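General Secretion Pathway Protein (Vibrio vulnificus, PDB 4G54) is a periplasmic domain of the EpsAB fusion protein of the type II secretion system and probably binds peptidoglycan. Local coordinates at residues E36-W41 with S56-Q61; T28-G33 with P78-L83. All coordinates share one frame; numbering follows the deposited sequence.

Contact 1 (E36-W41 with S56-Q61)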
loop_
_atom_site.group_PDB
_atom_site.type_symbol
_atom_site.label_atom_id
_atom_site.label_comp_id
_atom_site.label_asym_id
_atom_site.label_seq_id
_atom_site.Cartn_x
_atom_site.Cartn_y
_atom_site.Cartn_z
ATOM N N GLU A 36 6.217 0.542 -11.849
ATOM C CA GLU A 36 4.836 0.786 -12.203
ATOM C C GLU A 36 3.959 0.996 -10.942
ATOM O O GLU A 36 3.054 1.842 -10.936
ATOM C CB GLU A 36 4.323 -0.414 -13.052
ATOM C CG GLU A 36 2.999 -0.098 -13.856
ATOM C CD GLU A 36 3.201 0.902 -14.973
ATOM O OE1 GLU A 36 4.388 1.248 -15.327
ATOM O OE2 GLU A 36 2.139 1.283 -15.537
ATOM N N LEU A 37 4.176 0.136 -9.944
ATOM C CA LEU A 37 3.337 0.262 -8.729
ATOM C C LEU A 37 3.543 1.605 -8.058
ATOM O O LEU A 37 2.578 2.236 -7.614
ATOM C CB LEU A 37 3.664 -0.941 -7.816
ATOM C CG LEU A 37 2.815 -1.033 -6.554
ATOM C CD1 LEU A 37 1.395 -1.154 -6.981
ATOM C CD2 LEU A 37 3.252 -2.306 -5.758
ATOM N N TYR A 38 4.778 2.119 -8.063
ATOM C CA TYR A 38 4.973 3.458 -7.489
ATOM C C TYR A 38 4.232 4.532 -8.308
ATOM O O TYR A 38 3.756 5.524 -7.731
ATOM C CB TYR A 38 6.435 3.851 -7.493
ATOM C CG TYR A 38 7.217 3.415 -6.258
ATOM C CD1 TYR A 38 8.095 2.357 -6.307
ATOM C CD2 TYR A 38 7.047 4.073 -5.001
ATOM C CE1 TYR A 38 8.901 2.019 -5.104
ATOM C CE2 TYR A 38 7.717 3.713 -3.886
ATOM C CZ TYR A 38 8.669 2.731 -3.940
ATOM O OH TYR A 38 9.362 2.398 -2.802
ATOM N N LYS A 39 4.096 4.356 -9.606
ATOM C CA LYS A 39 3.384 5.395 -10.360
ATOM C C LYS A 39 1.900 5.501 -9.882
ATOM O O LYS A 39 1.290 6.577 -9.925
ATOM C CB LYS A 39 3.350 5.041 -11.821
ATOM C CG LYS A 39 4.664 5.001 -12.492
ATOM C CD LYS A 39 4.458 4.802 -14.054
ATOM C CE LYS A 39 5.728 4.260 -14.638
ATOM N NZ LYS A 39 5.546 3.922 -16.083
ATOM N N LEU A 40 1.279 4.368 -9.489
ATOM C CA LEU A 40 -0.090 4.375 -8.983
ATOM C C LEU A 40 -0.212 5.193 -7.738
ATOM O O LEU A 40 -1.275 5.765 -7.486
ATOM C CB LEU A 40 -0.560 2.937 -8.640
ATOM C CG LEU A 40 -1.361 2.202 -9.654
ATOM C CD1 LEU A 40 -0.420 1.879 -10.676
ATOM C CD2 LEU A 40 -1.987 0.915 -9.070
ATOM N N TRP A 41 0.866 5.283 -6.954
ATOM C CA TRP A 41 0.869 6.142 -5.790
ATOM C C TRP A 41 1.238 7.596 -6.137
ATOM O O TRP A 41 1.275 8.501 -5.259
ATOM C CB TRP A 41 1.840 5.564 -4.741
ATOM C CG TRP A 41 1.365 4.279 -4.134
ATOM C CD1 TRP A 41 1.665 3.059 -4.524
ATOM C CD2 TRP A 41 0.528 4.159 -2.979
ATOM N NE1 TRP A 41 1.075 2.103 -3.708
ATOM C CE2 TRP A 41 0.365 2.773 -2.725
ATOM C CE3 TRP A 41 -0.074 5.098 -2.134
ATOM C CZ2 TRP A 41 -0.415 2.277 -1.601
ATOM C CZ3 TRP A 41 -0.837 4.625 -1.044
ATOM C CH2 TRP A 41 -1.014 3.250 -0.831
ATOM N N SER A 56 14.615 1.059 4.067
ATOM C CA SER A 56 13.888 1.933 3.151
ATOM C C SER A 56 14.731 3.158 2.819
ATOM O O SER A 56 15.468 3.667 3.606
ATOM C CB SER A 56 12.592 2.413 3.847
ATOM O OG SER A 56 11.846 1.317 4.403
ATOM N N THR A 57 14.492 3.653 1.612
ATOM C CA THR A 57 15.124 4.818 1.085
ATOM C C THR A 57 14.144 6.001 1.018
ATOM O O THR A 57 14.554 7.159 0.680
ATOM C CB THR A 57 15.609 4.514 -0.422
ATOM O OG1 THR A 57 14.608 3.711 -1.132
ATOM C CG2 THR A 57 16.920 3.685 -0.254
ATOM N N SER A 58 12.871 5.742 1.356
ATOM C CA SER A 58 11.847 6.817 1.387
ATOM C C SER A 58 10.874 6.393 2.511
ATOM O O SER A 58 11.162 5.376 3.202
ATOM C CB SER A 58 11.075 6.876 0.050
ATOM O OG SER A 58 10.148 5.782 -0.066
ATOM N N ILE A 59 9.760 7.115 2.683
ATOM C CA ILE A 59 8.794 6.700 3.723
ATOM C C ILE A 59 8.057 5.411 3.331
ATOM O O ILE A 59 7.418 4.816 4.162
ATOM C CB ILE A 59 7.788 7.778 4.079
ATOM C CG1 ILE A 59 6.964 8.135 2.825
ATOM C CG2 ILE A 59 8.653 9.006 4.588
ATOM C CD1 ILE A 59 5.548 8.721 3.106
ATOM N N PHE A 60 8.221 4.930 2.095
ATOM C CA PHE A 60 7.532 3.716 1.702
ATOM C C PHE A 60 8.187 2.488 2.259
ATOM O O PHE A 60 9.463 2.388 2.346
ATOM C CB PHE A 60 7.385 3.583 0.169
ATOM C CG PHE A 60 6.198 4.272 -0.420
ATOM C CD1 PHE A 60 6.172 5.637 -0.477
ATOM C CD2 PHE A 60 5.084 3.536 -0.896
ATOM C CE1 PHE A 60 5.072 6.315 -0.982
ATOM C CE2 PHE A 60 4.011 4.186 -1.448
ATOM C CZ PHE A 60 3.938 5.553 -1.461
ATOM N N GLN A 61 7.377 1.505 2.643
ATOM C CA GLN A 61 7.844 0.141 2.978
ATOM C C GLN A 61 7.617 -0.718 1.748
ATOM O O GLN A 61 6.623 -0.547 1.035
ATOM C CB GLN A 61 6.940 -0.438 4.060
ATOM C CG GLN A 61 7.459 -1.444 4.993
ATOM C CD GLN A 61 8.551 -0.881 5.882
ATOM O OE1 GLN A 61 8.341 -0.264 6.992
ATOM N NE2 GLN A 61 9.724 -1.157 5.458
HETATM O O HOH W 1 11.338 3.913 -1.600
#
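The phenyl ring of F60 is shared between two aromatic residues of 36-41, Y38 on one of its faces and W41 at its rim, and no direct hydrogen bond joins the two segments. F60 turns its CE2-CZ edge to the indole: CE2 sits 3.8 Å from CG of W41, over one face of the five-membered ring and off its centre. The planes stand at 79°, an edge-to-face pair in which F60 supplies the edge. CB of W41 adds to this contact, lying 3.9 Å from CZ of F60.

Y38 comes in differently. Its CG lies beside the backbone N and anti to the carbonyl carbon (chi1 -88°), which sends the phenol out past the helix toward 56-61. There CE2 of Y38 rests 3.8 Å from CG of F60, above the phenyl face and toward its rim. The two side chains run past each other in opposite directions, their rings inclined at 59°, so that the phenol ends beside CB of F60.

Beyond the rings, one ordered water joins the polar ends. It is 2.8 Å from OH of Y38 and 2.7 Å from OG of S58, hydrogen-bonded to both. OG of S58 also accepts from N of F60, at 3.0 Å, closing an ST turn just where the strand begins. The same serine oxygen thus shapes the backbone leading into F60 and, through the water, ties it to the helix. P131 touches both F60 and W41, and W209 packs edge-to-face with W41. Together Y38, W41 and F60 form a buried aromatic cluster that joins the segment 36-41 to edge strand 60-66 in the GspA peptidase C39-like domain.

Contact 2 (T28-G33 with P78-L83); sequences TTRAQG and PLLLTL
The first turn of helix 30-40 lies against strand 79-85, and the backbones draw closer as the helix proceeds: R30 and T82 have their CA atoms 8.0 Å apart, G33 and L80 only 6.6 Å. T29 starts the helix as its N-cap, its OG1 accepting from N of Q32 at 3.0 Å. OE1 of Q32 reaches back to take N of T28, the donor standing well above the carbonyl plane.

Across the gap L80 does most of the work. With CG turned anti to the backbone N (chi1 -176°), its two methyls spread over the helix backbone. CD1 comes within 3.5 Å of CA of G33, so the methyl lies directly against the helix backbone. CD2 lies 3.8 Å from C of G33 and meets the aliphatic part of R30, 4.0 Å from its CG.

R30 extends through CG and CD, then bends at chi3 (-35°), bringing its guanidinium over toward T82. NH1 of R30 and OG1 of T82 are 3.8 Å apart, and what relates them is E125: its OE2 forms a salt bridge with NH1 and a hydrogen bond with the threonine hydroxyl, while NH1 also bonds OG1 of T127.

Strand 79-85 runs between 125-131 and 88-97, antiparallel to both. L80 packs on V93 and T127 from these neighbours and on L34 and L37 further along the helix, while Y91 of strand 88-97 touches both R30 and T82.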
loop_
_atom_site.group_PDB
_atom_site.type_symbol
_atom_site.label_atom_id
_atom_site.label_comp_id
_atom_site.label_asym_id
_atom_site.label_seq_id
_atom_site.Cartn_x
_atom_site.Cartn_y
_atom_site.Cartn_z
ATOM N N THR A 28 9.077 -8.047 -16.773
ATOM C CA THR A 28 9.806 -9.281 -16.515
ATOM C C THR A 28 10.726 -9.261 -15.302
ATOM O O THR A 28 11.319 -10.285 -14.966
ATOM C CB THR A 28 10.646 -9.670 -17.773
ATOM O OG1 THR A 28 11.562 -8.602 -18.011
ATOM C CG2 THR A 28 9.738 -9.788 -18.967
ATOM N N THR A 29 10.812 -8.125 -14.612
ATOM C CA THR A 29 11.571 -8.052 -13.380
ATOM C C THR A 29 10.754 -7.368 -12.348
ATOM O O THR A 29 9.849 -6.553 -12.681
ATOM C CB THR A 29 12.879 -7.249 -13.498
ATOM O OG1 THR A 29 12.584 -5.863 -13.714
ATOM C CG2 THR A 29 13.729 -7.738 -14.654
ATOM N N ARG A 30 11.099 -7.680 -11.096
ATOM C CA ARG A 30 10.383 -7.094 -9.961
ATOM C C ARG A 30 10.584 -5.574 -9.974
ATOM O O ARG A 30 9.666 -4.842 -9.693
ATOM C CB ARG A 30 10.824 -7.723 -8.668
ATOM C CG ARG A 30 9.853 -7.312 -7.523
ATOM C CD ARG A 30 10.248 -7.731 -6.103
ATOM N NE ARG A 30 10.919 -9.015 -5.994
ATOM C CZ ARG A 30 10.313 -10.166 -5.836
ATOM N NH1 ARG A 30 8.984 -10.228 -5.720
ATOM N NH2 ARG A 30 11.055 -11.308 -5.765
ATOM N N ALA A 31 11.788 -5.115 -10.304
ATOM C CA ALA A 31 12.057 -3.680 -10.295
ATOM C C ALA A 31 11.177 -2.986 -11.335
ATOM O O ALA A 31 10.657 -1.922 -11.056
ATOM C CB ALA A 31 13.538 -3.439 -10.601
ATOM N N GLN A 32 10.981 -3.578 -12.495
ATOM C CA GLN A 32 10.091 -3.018 -13.494
ATOM C C GLN A 32 8.649 -2.917 -12.952
ATOM O O GLN A 32 7.957 -1.860 -13.072
ATOM C CB GLN A 32 10.085 -3.940 -14.746
ATOM C CG GLN A 32 9.474 -3.327 -15.875
ATOM C CD GLN A 32 9.639 -4.178 -17.078
ATOM O OE1 GLN A 32 10.290 -5.268 -17.029
ATOM N NE2 GLN A 32 9.058 -3.711 -18.189
ATOM N N GLY A 33 8.190 -4.012 -12.330
ATOM C CA GLY A 33 6.851 -3.984 -11.696
ATOM C C GLY A 33 6.704 -2.962 -10.624
ATOM O O GLY A 33 5.650 -2.333 -10.505
ATOM N N PRO A 78 -3.288 -1.534 -3.826
ATOM C CA PRO A 78 -2.760 -2.324 -4.925
ATOM C C PRO A 78 -1.470 -3.056 -4.502
ATOM O O PRO A 78 -0.759 -2.656 -3.572
ATOM C CB PRO A 78 -2.484 -1.281 -6.036
ATOM C CG PRO A 78 -3.540 -0.222 -5.741
ATOM C CD PRO A 78 -3.586 -0.134 -4.197
ATOM N N LEU A 79 -1.200 -4.166 -5.203
ATOM C CA LEU A 79 -0.022 -5.022 -4.955
ATOM C C LEU A 79 0.603 -5.381 -6.250
ATOM O O LEU A 79 -0.058 -5.293 -7.363
ATOM C CB LEU A 79 -0.514 -6.396 -4.323
ATOM C CG LEU A 79 -1.096 -6.234 -2.924
ATOM C CD1 LEU A 79 -1.597 -7.579 -2.455
ATOM C CD2 LEU A 79 -0.088 -5.765 -1.885
ATOM N N LEU A 80 1.874 -5.865 -6.215
ATOM C CA LEU A 80 2.501 -6.432 -7.447
ATOM C C LEU A 80 2.434 -7.973 -7.333
ATOM O O LEU A 80 2.878 -8.507 -6.275
ATOM C CB LEU A 80 3.963 -5.983 -7.533
ATOM C CG LEU A 80 4.682 -6.438 -8.842
ATOM C CD1 LEU A 80 4.142 -5.598 -10.069
ATOM C CD2 LEU A 80 6.196 -6.153 -8.635
ATOM N N LEU A 81 1.820 -8.624 -8.336
ATOM C CA LEU A 81 1.673 -10.089 -8.272
ATOM C C LEU A 81 2.859 -10.687 -9.036
ATOM O O LEU A 81 3.198 -10.249 -10.134
ATOM C CB LEU A 81 0.378 -10.554 -8.972
ATOM C CG LEU A 81 -0.887 -9.926 -8.392
ATOM C CD1 LEU A 81 -2.066 -10.607 -9.117
ATOM C CD2 LEU A 81 -0.969 -10.097 -6.889
ATOM N N THR A 82 3.475 -11.743 -8.512
ATOM C CA THR A 82 4.471 -12.512 -9.259
ATOM C C THR A 82 3.705 -13.593 -9.979
ATOM O O THR A 82 3.050 -14.464 -9.311
ATOM C CB THR A 82 5.530 -13.124 -8.294
ATOM O OG1 THR A 82 6.205 -12.071 -7.545
ATOM C CG2 THR A 82 6.619 -13.921 -9.115
ATOM N N LEU A 83 3.859 -13.642 -11.306
ATOM C CA LEU A 83 3.242 -14.741 -12.097
ATOM C C LEU A 83 4.351 -15.744 -12.470
ATOM O O LEU A 83 5.506 -15.350 -12.697
ATOM C CB LEU A 83 2.557 -14.171 -13.321
ATOM C CG LEU A 83 1.466 -13.097 -13.051
ATOM C CD1 LEU A 83 0.736 -12.760 -14.378
ATOM C CD2 LEU A 83 0.495 -13.583 -11.994
#

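Contacts 1 and 2 draw on one helix, 30-40: its first turn packs on strand 79-85 in contact 2, and its later part meets the start of strand 60-66 in contact 1. Their centres are 13 Å apart. Both strands belong to the six-stranded antiparallel sheet, separated there by strand 125-131. Along the chain the order is 28-33, 36-41, 56-61, 78-83, so contact 1 falls within the span that contact 2 brackets. L37 and L40 bridge the two, packing on P78, with L37 CD2 also 3.8 Å from L80 N. The helix is therefore packed along the sheet, by L80 and the R30 side chain near its start and by an aromatic cluster farther on.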